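Local coordinates for nitrogen regulatory PII-like protein (Bacillus subtilis subsp. subtilis, PDB 4R25) that is a trimeric regulator of the P(II) family, required for full induction of the nrgAB operon when ammonium is scarce, at residues 6-11 / 81-86; 30-35 / 59-64; 38-43 / 53-58. All coordinates share one frame; numbering follows the deposited sequence.

Overall arrangement
From the N terminus, the chain enters strand 4-10, from which 6-10, with R11 just after it, are later met by 81-86 in contact 1; this closes a loop of 69 residues, 20 of them helical and 33 in strands. Inside that loop, after helix 15-25, strands 29-44 and 51-67 form one long hairpin. Contact 2 (30-35 / 59-64) pairs its part nearer the chain centre, and contact 3 (38-43 / 53-58) is nested within it, about 21 Å farther along between centres. No contact crosses another. Contacts 1 and 2 touch directly, because strands 4-10 and 51-67 are neighbours in the same sheet, whereas contact 3 only adjoins contact 2 in sequence. All three also touch the second subunit.

Contact 1 (6-11 / 81-86)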
ATOM      1  N   VAL A   6      -4.415  -5.440  -7.576  1.00 39.63           N
ATOM      2  CA  VAL A   6      -4.217  -6.763  -7.021  1.00 27.80           C
ATOM      3  C   VAL A   6      -2.942  -6.774  -6.195  1.00 36.43           C
ATOM      4  O   VAL A   6      -1.859  -6.481  -6.694  1.00 38.37           O
ATOM      5  CB  VAL A   6      -4.170  -7.846  -8.118  1.00 42.24           C
ATOM      6  CG1 VAL A   6      -3.891  -9.214  -7.511  1.00 27.58           C
ATOM      7  CG2 VAL A   6      -5.473  -7.864  -8.876  1.00 32.48           C
ATOM      8  N   GLU A   7      -3.087  -7.114  -4.921  1.00 38.64           N
ATOM      9  CA  GLU A   7      -1.966  -7.133  -3.999  1.00 32.54           C
ATOM     10  C   GLU A   7      -1.665  -8.560  -3.544  1.00 47.08           C
ATOM     11  O   GLU A   7      -2.446  -9.166  -2.809  1.00 46.02           O
ATOM     12  CB  GLU A   7      -2.298  -6.258  -2.803  1.00 33.64           C
ATOM     13  CG  GLU A   7      -1.139  -5.903  -1.921  1.00 39.82           C
ATOM     14  CD  GLU A   7      -1.487  -4.746  -1.003  1.00 62.53           C
ATOM     15  OE1 GLU A   7      -1.713  -4.969   0.208  1.00 59.43           O
ATOM     16  OE2 GLU A   7      -1.550  -3.606  -1.505  1.00 78.70           O
ATOM     17  N   ILE A   8      -0.537  -9.100  -3.993  1.00 38.87           N
ATOM     18  CA  ILE A   8      -0.130 -10.431  -3.589  1.00 31.77           C
ATOM     19  C   ILE A   8       0.943 -10.345  -2.514  1.00 40.53           C
ATOM     20  O   ILE A   8       1.995  -9.745  -2.724  1.00 51.08           O
ATOM     21  CB  ILE A   8       0.419 -11.234  -4.784  1.00 32.88           C
ATOM     22  CG1 ILE A   8      -0.536 -11.144  -5.976  1.00 32.55           C
ATOM     23  CG2 ILE A   8       0.646 -12.680  -4.386  1.00 35.70           C
ATOM     24  CD1 ILE A   8       0.036 -11.710  -7.267  1.00 42.09           C
ATOM     25  N   VAL A   9       0.679 -10.937  -1.356  1.00 40.29           N
ATOM     26  CA  VAL A   9       1.661 -10.954  -0.279  1.00 45.24           C
ATOM     27  C   VAL A   9       2.092 -12.389   0.015  1.00 54.95           C
ATOM     28  O   VAL A   9       1.336 -13.173   0.581  1.00 43.94           O
ATOM     29  CB  VAL A   9       1.109 -10.293   0.997  1.00 43.99           C
ATOM     30  CG1 VAL A   9       2.066 -10.490   2.151  1.00 42.80           C
ATOM     31  CG2 VAL A   9       0.851  -8.814   0.754  1.00 39.66           C
ATOM     32  N   THR A  10       3.317 -12.730  -0.365  1.00 49.65           N
ATOM     33  CA  THR A  10       3.690 -14.130  -0.425  1.00 47.92           C
ATOM     34  C   THR A  10       5.164 -14.431  -0.116  1.00 43.33           C
ATOM     35  O   THR A  10       5.934 -13.551   0.260  1.00 55.21           O
ATOM     36  CB  THR A  10       3.252 -14.730  -1.786  1.00 48.42           C
ATOM     37  OG1 THR A  10       3.667 -16.095  -1.891  1.00 62.99           O
ATOM     38  CG2 THR A  10       3.822 -13.922  -2.945  1.00 62.76           C
ATOM     39  N   ARG A  11       5.517 -15.705  -0.244  1.00 63.43           N
ATOM     40  CA  ARG A  11       6.867 -16.221  -0.023  1.00 67.39           C
ATOM     41  C   ARG A  11       7.779 -15.805  -1.181  1.00 62.31           C
ATOM     42  O   ARG A  11       7.365 -15.842  -2.338  1.00 72.73           O
ATOM     43  CB  ARG A  11       6.770 -17.751   0.090  1.00 71.25           C
ATOM     44  CG  ARG A  11       8.053 -18.556   0.005  1.00 87.30           C
ATOM     45  CD  ARG A  11       7.732 -20.059  -0.177  1.00 64.54           C
ATOM     46  NE  ARG A  11       6.897 -20.626   0.890  1.00 73.65           N
ATOM     47  CZ  ARG A  11       5.694 -21.167   0.693  1.00 77.16           C
ATOM     48  NH1 ARG A  11       5.179 -21.225  -0.532  1.00 56.25           N
ATOM     49  NH2 ARG A  11       4.999 -21.656   1.715  1.00 58.26           N
ATOM     50  N   ARG A  81      -2.574 -20.676  -8.855  1.00 65.07           N
ATOM     51  CA  ARG A  81      -1.893 -21.810  -9.463  1.00 56.08           C
ATOM     52  C   ARG A  81      -0.402 -21.760  -9.219  1.00 69.57           C
ATOM     53  O   ARG A  81       0.188 -22.701  -8.693  1.00 76.39           O
ATOM     54  CB  ARG A  81      -2.105 -21.813 -10.968  1.00 63.61           C
ATOM     55  CG  ARG A  81      -3.464 -22.242 -11.428  1.00 64.89           C
ATOM     56  CD  ARG A  81      -3.503 -22.151 -12.937  1.00 81.54           C
ATOM     57  NE  ARG A  81      -2.152 -22.180 -13.490  1.00 71.40           N
ATOM     58  CZ  ARG A  81      -1.706 -21.327 -14.406  1.00 80.44           C
ATOM     59  NH1 ARG A  81      -2.513 -20.382 -14.867  1.00 68.37           N
ATOM     60  NH2 ARG A  81      -0.463 -21.420 -14.864  1.00 60.69           N
ATOM     61  N   VAL A  82       0.203 -20.651  -9.624  1.00 51.54           N
ATOM     62  CA  VAL A  82       1.653 -20.546  -9.677  1.00 55.62           C
ATOM     63  C   VAL A  82       2.301 -20.582  -8.302  1.00 59.21           C
ATOM     64  O   VAL A  82       3.379 -21.149  -8.135  1.00 63.04           O
ATOM     65  CB  VAL A  82       2.084 -19.253 -10.394  1.00 52.49           C
ATOM     66  CG1 VAL A  82       3.592 -19.129 -10.397  1.00 57.13           C
ATOM     67  CG2 VAL A  82       1.537 -19.225 -11.808  1.00 50.56           C
ATOM     68  N   LEU A  83       1.635 -19.976  -7.320  1.00 70.97           N
ATOM     69  CA  LEU A  83       2.225 -19.758  -5.995  1.00 77.99           C
ATOM     70  C   LEU A  83       1.797 -20.800  -4.955  1.00 69.48           C
ATOM     71  O   LEU A  83       2.328 -20.839  -3.841  1.00 68.97           O
ATOM     72  CB  LEU A  83       1.908 -18.339  -5.501  1.00 63.25           C
ATOM     73  CG  LEU A  83       2.405 -17.198  -6.394  1.00 65.08           C
ATOM     74  CD1 LEU A  83       1.846 -15.850  -5.950  1.00 47.32           C
ATOM     75  CD2 LEU A  83       3.925 -17.170  -6.424  1.00 48.06           C
ATOM     76  N   LYS A  84       0.835 -21.638  -5.330  1.00 62.64           N
ATOM     77  CA  LYS A  84       0.350 -22.712  -4.467  1.00 68.90           C
ATOM     78  C   LYS A  84       1.398 -23.807  -4.268  1.00 72.97           C
ATOM     79  O   LYS A  84       1.935 -24.341  -5.242  1.00 66.90           O
ATOM     80  CB  LYS A  84      -0.919 -23.315  -5.075  1.00 62.27           C
ATOM     81  CG  LYS A  84      -1.329 -24.651  -4.489  1.00 99.37           C
ATOM     82  CD  LYS A  84      -2.441 -24.513  -3.453  1.00 85.57           C
ATOM     83  CE  LYS A  84      -3.759 -24.081  -4.085  1.00 92.40           C
ATOM     84  NZ  LYS A  84      -4.084 -24.890  -5.295  1.00103.75           N
ATOM     85  N   THR A  85       1.697 -24.128  -3.010  1.00 65.41           N
ATOM     86  CA  THR A  85       2.575 -25.253  -2.701  1.00 69.80           C
ATOM     87  C   THR A  85       2.032 -26.065  -1.529  1.00 86.96           C
ATOM     88  O   THR A  85       2.671 -27.015  -1.079  1.00 89.01           O
ATOM     89  CB  THR A  85       4.016 -24.810  -2.363  1.00 77.72           C
ATOM     90  OG1 THR A  85       4.082 -24.357  -1.004  1.00 76.39           O
ATOM     91  CG2 THR A  85       4.494 -23.717  -3.313  1.00 58.10           C
ATOM     92  N   GLY A  86       0.862 -25.675  -1.028  1.00 93.81           N
ATOM     93  CA  GLY A  86       0.212 -26.389   0.056  1.00 73.37           C
ATOM     94  C   GLY A  86       0.806 -26.126   1.426  1.00 76.97           C
ATOM     95  O   GLY A  86       0.088 -26.049   2.423  1.00 87.79           O
TER
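I8 and T10, on one side of strand 4-10, meet L83 at the end of helix 72-83 through methyl groups, while R11 reaches for T85 just beyond that helix. In L83, CD1 does the touching: it lies 3.7 Å from I8 CG2 and 4.1 Å from T10 CG2, the T10 side chain crossing it at about a right angle. Beyond R11 CB, CG stands anti to the backbone N (chi1 166°) and CD continues extended. The bend at chi3 (-58°) turns NE, and the guanidinium follows. Contact with T85 begins there: CZ is 4.0 Å and NH2 3.9 Å from T85 OG1. NH1 comes closer, 3.4 Å from T85 OG1, which lies oblique to the guanidinium plane, and 3.8 Å from T85 CG2. L83 O lies at the guanidinium edge, 4.4 Å from NH1. Firmer polar partners lie in the following loop: D90 makes a salt bridge with NH1, S87 O accepts from NH2, and S87 OG bonds T85 OG1. In P(II) proteins this loop is the B-loop, part of the nucleotide site. The chemistry thus divides: methyl packing seats the helix end on the strand, whereas charge and hydrogen bonds tie R11 to the loop that follows.

Contact 2 (30-35 / 59-64); sequences LTFSNV and ERLKIE. With ZN (zinc ion), chain E.
T31 and E64 begin a run of three antiparallel hydrogen-bonded pairs, continued by S33 with K62 and V35 with R60, so six backbone N-H groups are answered by six carbonyls. The straightest bond is K62 N to S33 O (2.8 Å, 174° at the hydrogen), which meets the oxygen nearly along the C=O axis. E64 N to T31 O follows at 2.7 Å. S33 N to K62 O is the most bent, at 142°. R60 NE, curled back by its bent chain, donates to E59 O at 2.7 Å, from 28° outside the carbonyl plane. On the side of the sheet that carries T31, S33 and V35, E64 and K62 reach a zinc site. E64 OE2 binds the metal at 2.3 Å, in a site shared with K5 and E7. The fully extended K62 donates from NZ to a water at 2.9 Å, itself a zinc ligand at 2.6 Å. NZ also forms a salt bridge with E64 OE1 of the second subunit, and this chain's E64 OE1 one with K62 NZ of the third. Such a ladder is the inner part of the long beta hairpin of the ferredoxin-like P(II) fold, whose sheets enclose the trimer's centre.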
ATOM      1  N   LEU A  30       4.308  -4.237 -13.105  1.00 35.18           N
ATOM      2  CA  LEU A  30       3.915  -4.453 -11.726  1.00 38.44           C
ATOM      3  C   LEU A  30       4.996  -3.909 -10.795  1.00 43.05           C
ATOM      4  O   LEU A  30       6.120  -3.653 -11.225  1.00 41.19           O
ATOM      5  CB  LEU A  30       3.669  -5.944 -11.484  1.00 33.01           C
ATOM      6  CG  LEU A  30       4.849  -6.875 -11.759  1.00 41.02           C
ATOM      7  CD1 LEU A  30       5.823  -6.862 -10.599  1.00 33.88           C
ATOM      8  CD2 LEU A  30       4.388  -8.298 -12.057  1.00 36.77           C
ATOM      9  N   THR A  31       4.658  -3.719  -9.524  1.00 40.34           N
ATOM     10  CA  THR A  31       5.652  -3.291  -8.544  1.00 30.73           C
ATOM     11  C   THR A  31       5.814  -4.344  -7.457  1.00 35.81           C
ATOM     12  O   THR A  31       4.903  -5.120  -7.187  1.00 39.39           O
ATOM     13  CB  THR A  31       5.270  -1.957  -7.894  1.00 35.15           C
ATOM     14  OG1 THR A  31       3.938  -2.046  -7.381  1.00 57.67           O
ATOM     15  CG2 THR A  31       5.339  -0.822  -8.917  1.00 43.03           C
ATOM     16  N   PHE A  32       6.981  -4.385  -6.838  1.00 29.94           N
ATOM     17  CA  PHE A  32       7.182  -5.322  -5.756  1.00 28.74           C
ATOM     18  C   PHE A  32       8.163  -4.785  -4.727  1.00 32.28           C
ATOM     19  O   PHE A  32       8.895  -3.831  -4.982  1.00 34.26           O
ATOM     20  CB  PHE A  32       7.602  -6.707  -6.282  1.00 27.43           C
ATOM     21  CG  PHE A  32       8.916  -6.718  -6.995  1.00 33.28           C
ATOM     22  CD1 PHE A  32      10.077  -7.077  -6.330  1.00 44.91           C
ATOM     23  CD2 PHE A  32       8.994  -6.387  -8.344  1.00 38.85           C
ATOM     24  CE1 PHE A  32      11.300  -7.093  -6.994  1.00 53.91           C
ATOM     25  CE2 PHE A  32      10.210  -6.398  -9.011  1.00 41.44           C
ATOM     26  CZ  PHE A  32      11.364  -6.754  -8.337  1.00 45.33           C
ATOM     27  N   SER A  33       8.146  -5.390  -3.548  1.00 31.98           N
ATOM     28  CA  SER A  33       9.058  -5.001  -2.488  1.00 40.49           C
ATOM     29  C   SER A  33       9.070  -6.061  -1.406  1.00 42.83           C
ATOM     30  O   SER A  33       8.155  -6.875  -1.309  1.00 45.01           O
ATOM     31  CB  SER A  33       8.652  -3.654  -1.889  1.00 33.42           C
ATOM     32  OG  SER A  33       7.359  -3.722  -1.322  1.00 49.03           O
ATOM     33  N   ASN A  34      10.121  -6.056  -0.602  1.00 50.17           N
ATOM     34  CA  ASN A  34      10.213  -6.970   0.513  1.00 40.88           C
ATOM     35  C   ASN A  34       9.657  -6.312   1.766  1.00 58.19           C
ATOM     36  O   ASN A  34      10.028  -5.190   2.106  1.00 41.88           O
ATOM     37  CB  ASN A  34      11.659  -7.384   0.754  1.00 56.34           C
ATOM     38  CG  ASN A  34      12.222  -8.211  -0.378  1.00 53.26           C
ATOM     39  OD1 ASN A  34      11.861  -9.379  -0.556  1.00 54.97           O
ATOM     40  ND2 ASN A  34      13.127  -7.618  -1.141  1.00 52.89           N
ATOM     41  N   VAL A  35       8.755  -7.015   2.434  1.00 37.05           N
ATOM     42  CA  VAL A  35       8.236  -6.580   3.714  1.00 38.67           C
ATOM     43  C   VAL A  35       8.303  -7.758   4.670  1.00 42.13           C
ATOM     44  O   VAL A  35       8.805  -8.824   4.327  1.00 50.07           O
ATOM     45  CB  VAL A  35       6.784  -6.095   3.597  1.00 41.91           C
ATOM     46  CG1 VAL A  35       6.708  -4.886   2.693  1.00 33.69           C
ATOM     47  CG2 VAL A  35       5.893  -7.210   3.063  1.00 36.30           C
ATOM     48  N   GLU A  59       9.793 -13.509   6.102  1.00 55.99           N
ATOM     49  CA  GLU A  59      10.013 -12.664   4.937  1.00 41.39           C
ATOM     50  C   GLU A  59       8.830 -12.757   4.019  1.00 50.80           C
ATOM     51  O   GLU A  59       8.262 -13.830   3.834  1.00 49.78           O
ATOM     52  CB  GLU A  59      11.238 -13.117   4.169  1.00 47.90           C
ATOM     53  CG  GLU A  59      12.409 -13.356   5.050  1.00 54.51           C
ATOM     54  CD  GLU A  59      12.697 -12.158   5.890  1.00 60.13           C
ATOM     55  OE1 GLU A  59      12.894 -12.343   7.109  1.00 81.00           O
ATOM     56  OE2 GLU A  59      12.715 -11.038   5.331  1.00 59.88           O
ATOM     57  N   ARG A  60       8.465 -11.629   3.430  1.00 47.11           N
ATOM     58  CA  ARG A  60       7.364 -11.616   2.494  1.00 44.02           C
ATOM     59  C   ARG A  60       7.685 -10.748   1.283  1.00 53.83           C
ATOM     60  O   ARG A  60       8.422  -9.763   1.374  1.00 39.77           O
ATOM     61  CB  ARG A  60       6.085 -11.140   3.184  1.00 46.59           C
ATOM     62  CG  ARG A  60       5.628 -12.017   4.355  1.00 59.29           C
ATOM     63  CD  ARG A  60       4.823 -13.234   3.910  1.00 45.43           C
ATOM     64  NE  ARG A  60       5.666 -14.356   3.513  1.00 66.09           N
ATOM     65  CZ  ARG A  60       5.310 -15.631   3.633  1.00 73.72           C
ATOM     66  NH1 ARG A  60       4.130 -15.940   4.150  1.00 82.47           N
ATOM     67  NH2 ARG A  60       6.137 -16.596   3.252  1.00 66.91           N
ATOM     68  N   LEU A  61       7.133 -11.139   0.146  1.00 44.80           N
ATOM     69  CA  LEU A  61       7.259 -10.379  -1.078  1.00 41.63           C
ATOM     70  C   LEU A  61       5.907  -9.754  -1.367  1.00 42.45           C
ATOM     71  O   LEU A  61       4.907 -10.457  -1.464  1.00 40.49           O
ATOM     72  CB  LEU A  61       7.666 -11.307  -2.220  1.00 45.66           C
ATOM     73  CG  LEU A  61       7.679 -10.736  -3.635  1.00 56.17           C
ATOM     74  CD1 LEU A  61       8.729  -9.636  -3.787  1.00 33.08           C
ATOM     75  CD2 LEU A  61       7.910 -11.861  -4.629  1.00 48.10           C
ATOM     76  N   LYS A  62       5.863  -8.434  -1.491  1.00 34.18           N
ATOM     77  CA  LYS A  62       4.605  -7.768  -1.807  1.00 31.17           C
ATOM     78  C   LYS A  62       4.619  -7.388  -3.284  1.00 31.77           C
ATOM     79  O   LYS A  62       5.533  -6.680  -3.737  1.00 40.75           O
ATOM     80  CB  LYS A  62       4.435  -6.525  -0.942  1.00 41.73           C
ATOM     81  CG  LYS A  62       3.034  -5.911  -0.941  1.00 45.57           C
ATOM     82  CD  LYS A  62       3.048  -4.648  -0.079  1.00 38.15           C
ATOM     83  CE  LYS A  62       1.658  -4.097   0.154  1.00 62.15           C
ATOM     84  NZ  LYS A  62       1.747  -2.893   1.038  1.00 66.92           N
ATOM     85  N   ILE A  63       3.634  -7.882  -4.031  1.00 37.57           N
ATOM     86  CA  ILE A  63       3.534  -7.616  -5.456  1.00 26.86           C
ATOM     87  C   ILE A  63       2.239  -6.884  -5.768  1.00 29.05           C
ATOM     88  O   ILE A  63       1.153  -7.358  -5.453  1.00 39.83           O
ATOM     89  CB  ILE A  63       3.532  -8.920  -6.256  1.00 44.09           C
ATOM     90  CG1 ILE A  63       4.842  -9.689  -6.041  1.00 42.98           C
ATOM     91  CG2 ILE A  63       3.278  -8.633  -7.731  1.00 30.31           C
ATOM     92  CD1 ILE A  63       4.783 -11.122  -6.438  1.00 36.74           C
ATOM     93  N   GLU A  64       2.359  -5.743  -6.428  1.00 39.94           N
ATOM     94  CA  GLU A  64       1.190  -4.966  -6.812  1.00 39.05           C
ATOM     95  C   GLU A  64       0.977  -4.891  -8.334  1.00 47.39           C
ATOM     96  O   GLU A  64       1.888  -4.596  -9.108  1.00 37.25           O
ATOM     97  CB  GLU A  64       1.264  -3.577  -6.196  1.00 33.51           C
ATOM     98  CG  GLU A  64       1.207  -3.607  -4.677  1.00 47.19           C
ATOM     99  CD  GLU A  64       1.261  -2.223  -4.058  1.00 69.53           C
ATOM    100  OE1 GLU A  64       1.788  -1.288  -4.700  1.00 72.83           O
ATOM    101  OE2 GLU A  64       0.766  -2.071  -2.926  1.00 73.00           O
TER
HETATM  102 ZN    ZN E 204      -0.541  -1.174  -1.214  1.00114.89          ZN
HETATM  103  O   HOH W   1       1.333  -0.146   0.219  0.33 39.85           O

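Contact 3 (38-43 / 53-58). With ZN (zinc ion), chain D.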
ATOM      1  N   CYS A  38       4.101 -11.217  10.141  1.00 41.80           N
ATOM      2  CA  CYS A  38       4.131 -11.552  11.547  1.00 47.76           C
ATOM      3  C   CYS A  38       2.913 -12.393  11.840  1.00 45.26           C
ATOM      4  O   CYS A  38       1.787 -11.954  11.609  1.00 48.38           O
ATOM      5  CB  CYS A  38       4.112 -10.281  12.397  1.00 44.81           C
ATOM      6  SG  CYS A  38       4.278 -10.574  14.154  1.00 56.42           S
ATOM      7  N   GLY A  39       3.142 -13.613  12.320  1.00 50.11           N
ATOM      8  CA  GLY A  39       2.064 -14.458  12.795  1.00 29.18           C
ATOM      9  C   GLY A  39       1.821 -14.216  14.272  1.00 40.67           C
ATOM     10  O   GLY A  39       2.755 -13.989  15.031  1.00 36.24           O
ATOM     11  N   LEU A  40       0.560 -14.247  14.679  1.00 42.58           N
ATOM     12  CA  LEU A  40       0.199 -14.055  16.073  1.00 45.18           C
ATOM     13  C   LEU A  40      -0.691 -15.208  16.549  1.00 52.07           C
ATOM     14  O   LEU A  40      -1.677 -15.558  15.899  1.00 46.84           O
ATOM     15  CB  LEU A  40      -0.516 -12.712  16.268  1.00 37.71           C
ATOM     16  CG  LEU A  40       0.180 -11.415  15.838  1.00 43.26           C
ATOM     17  CD1 LEU A  40      -0.655 -10.219  16.228  1.00 29.73           C
ATOM     18  CD2 LEU A  40       1.560 -11.285  16.434  1.00 42.07           C
ATOM     19  N   GLN A  41      -0.336 -15.808  17.679  1.00 48.91           N
ATOM     20  CA  GLN A  41      -1.172 -16.860  18.248  1.00 60.98           C
ATOM     21  C   GLN A  41      -1.294 -16.788  19.768  1.00 49.50           C
ATOM     22  O   GLN A  41      -0.318 -16.528  20.478  1.00 45.12           O
ATOM     23  CB  GLN A  41      -0.703 -18.242  17.795  1.00 44.98           C
ATOM     24  CG  GLN A  41       0.780 -18.335  17.531  1.00 67.35           C
ATOM     25  CD  GLN A  41       1.191 -19.692  16.994  1.00 87.36           C
ATOM     26  OE1 GLN A  41       0.376 -20.420  16.416  1.00 78.57           O
ATOM     27  NE2 GLN A  41       2.462 -20.044  17.186  1.00 72.02           N
ATOM     28  N   LYS A  42      -2.523 -16.990  20.236  1.00 40.73           N
ATOM     29  CA  LYS A  42      -2.849 -17.040  21.653  1.00 44.80           C
ATOM     30  C   LYS A  42      -2.198 -18.238  22.308  1.00 41.65           C
ATOM     31  O   LYS A  42      -2.393 -19.377  21.885  1.00 49.94           O
ATOM     32  CB  LYS A  42      -4.362 -17.120  21.846  1.00 40.22           C
ATOM     33  CG  LYS A  42      -5.095 -15.842  21.494  1.00 50.10           C
ATOM     34  CD  LYS A  42      -6.596 -16.060  21.490  1.00 55.81           C
ATOM     35  CE  LYS A  42      -7.343 -14.759  21.222  1.00 59.69           C
ATOM     36  NZ  LYS A  42      -8.797 -14.993  20.982  1.00 59.78           N
ATOM     37  N   ALA A  43      -1.409 -17.964  23.334  1.00 28.81           N
ATOM     38  CA  ALA A  43      -0.749 -18.999  24.106  1.00 40.33           C
ATOM     39  C   ALA A  43      -1.257 -18.978  25.548  1.00 43.17           C
ATOM     40  O   ALA A  43      -1.779 -17.965  26.021  1.00 44.71           O
ATOM     41  CB  ALA A  43       0.748 -18.802  24.062  1.00 33.36           C
ATOM     42  N   ILE A  53       0.718 -13.653  23.932  1.00 46.72           N
ATOM     43  CA  ILE A  53       0.765 -13.802  22.478  1.00 48.88           C
ATOM     44  C   ILE A  53       2.157 -14.180  22.004  1.00 46.84           C
ATOM     45  O   ILE A  53       3.145 -13.572  22.397  1.00 43.84           O
ATOM     46  CB  ILE A  53       0.310 -12.524  21.756  1.00 44.59           C
ATOM     47  CG1 ILE A  53      -1.103 -12.132  22.201  1.00 43.20           C
ATOM     48  CG2 ILE A  53       0.368 -12.699  20.243  1.00 45.88           C
ATOM     49  CD1 ILE A  53      -2.167 -13.123  21.823  1.00 43.74           C
ATOM     50  N   GLU A  54       2.229 -15.192  21.154  1.00 46.83           N
ATOM     51  CA  GLU A  54       3.497 -15.605  20.586  1.00 44.48           C
ATOM     52  C   GLU A  54       3.497 -15.228  19.111  1.00 53.29           C
ATOM     53  O   GLU A  54       2.470 -15.317  18.434  1.00 58.17           O
ATOM     54  CB  GLU A  54       3.675 -17.104  20.768  1.00 52.25           C
ATOM     55  CG  GLU A  54       5.042 -17.632  20.417  1.00 73.22           C
ATOM     56  CD  GLU A  54       5.155 -19.102  20.743  1.00 96.38           C
ATOM     57  OE1 GLU A  54       6.193 -19.719  20.415  1.00 83.44           O
ATOM     58  OE2 GLU A  54       4.189 -19.640  21.330  1.00 68.24           O
ATOM     59  N   SER A  55       4.648 -14.799  18.614  1.00 50.89           N
ATOM     60  CA  SER A  55       4.719 -14.260  17.269  1.00 54.82           C
ATOM     61  C   SER A  55       6.031 -14.597  16.585  1.00 55.52           C
ATOM     62  O   SER A  55       7.090 -14.617  17.216  1.00 53.70           O
ATOM     63  CB  SER A  55       4.517 -12.740  17.300  1.00 48.28           C
ATOM     64  OG  SER A  55       5.543 -12.107  18.041  1.00 54.97           O
ATOM     65  N   ASN A  56       5.950 -14.868  15.289  1.00 49.68           N
ATOM     66  CA  ASN A  56       7.144 -15.056  14.486  1.00 51.88           C
ATOM     67  C   ASN A  56       7.159 -14.052  13.350  1.00 56.08           C
ATOM     68  O   ASN A  56       6.112 -13.691  12.818  1.00 65.20           O
ATOM     69  CB  ASN A  56       7.261 -16.496  13.959  1.00 63.73           C
ATOM     70  CG  ASN A  56       6.092 -16.903  13.068  1.00 80.92           C
ATOM     71  OD1 ASN A  56       4.929 -16.770  13.450  1.00 82.56           O
ATOM     72  ND2 ASN A  56       6.401 -17.409  11.871  1.00 62.34           N
ATOM     73  N   VAL A  57       8.350 -13.586  13.000  1.00 49.79           N
ATOM     74  CA  VAL A  57       8.510 -12.683  11.880  1.00 54.23           C
ATOM     75  C   VAL A  57       9.185 -13.404  10.718  1.00 50.03           C
ATOM     76  O   VAL A  57      10.267 -13.961  10.871  1.00 75.19           O
ATOM     77  CB  VAL A  57       9.320 -11.440  12.285  1.00 57.21           C
ATOM     78  CG1 VAL A  57       9.615 -10.570  11.071  1.00 50.71           C
ATOM     79  CG2 VAL A  57       8.562 -10.648  13.340  1.00 44.22           C
ATOM     80  N   TYR A  58       8.534 -13.407   9.560  1.00 52.94           N
ATOM     81  CA  TYR A  58       9.100 -14.033   8.370  1.00 55.63           C
ATOM     82  C   TYR A  58       9.259 -13.034   7.222  1.00 49.07           C
ATOM     83  O   TYR A  58       8.923 -11.856   7.356  1.00 56.85           O
ATOM     84  CB  TYR A  58       8.258 -15.241   7.942  1.00 46.27           C
ATOM     85  CG  TYR A  58       6.776 -15.025   8.091  1.00 63.22           C
ATOM     86  CD1 TYR A  58       6.154 -15.182   9.325  1.00 61.58           C
ATOM     87  CD2 TYR A  58       5.991 -14.657   7.002  1.00 65.70           C
ATOM     88  CE1 TYR A  58       4.793 -14.973   9.478  1.00 54.34           C
ATOM     89  CE2 TYR A  58       4.625 -14.450   7.141  1.00 70.81           C
ATOM     90  CZ  TYR A  58       4.032 -14.607   8.383  1.00 68.32           C
ATOM     91  OH  TYR A  58       2.680 -14.398   8.532  1.00 53.85           O
TER
HETATM   92 ZN    ZN D 203       6.485 -21.968  21.642  1.00 74.72          ZN
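Q41 and E54 form the firm hydrogen-bonded pair in the outer part of a beta hairpin, where strands 29-44 and 51-67 run out into the T-loop, the long flexible loop of P(II) proteins. The backbone bonds come first. Q41 and E54 bond both ways: Q41 N to E54 O is 2.9 Å, and E54 N to Q41 O is 3.0 Å with a nearly straight 175° at the hydrogen. Around G39 the pairing is looser: G39 N gives a bond to N56 O (3.0 Å), but the return from N56 N to G39 O is weak at 3.3 Å. CA-H...O contacts at C38, L40, S55 and I53 fill in between.

Apolar contacts lie on the sheet side that carries C38, L40 and K42. L40 CB meets I53 CG2 at 4.1 Å, and K42 lies beside I53, pointing the same way. This side faces the second subunit, with L40 and I53 packing on its G23.

The aromatic contact is Y58, whose CE1 comes 3.6 Å from G39 N; the backbone N atoms of C38 and G39 lie obliquely to the ring. An alanine here would probably leave those two N atoms without the ring beside them, opening a gap there.

On the other side, metal binding involves E54, its chain extended with CG anti to the backbone N (chi1 -171°) and OE1 2.6 Å from a zinc ion.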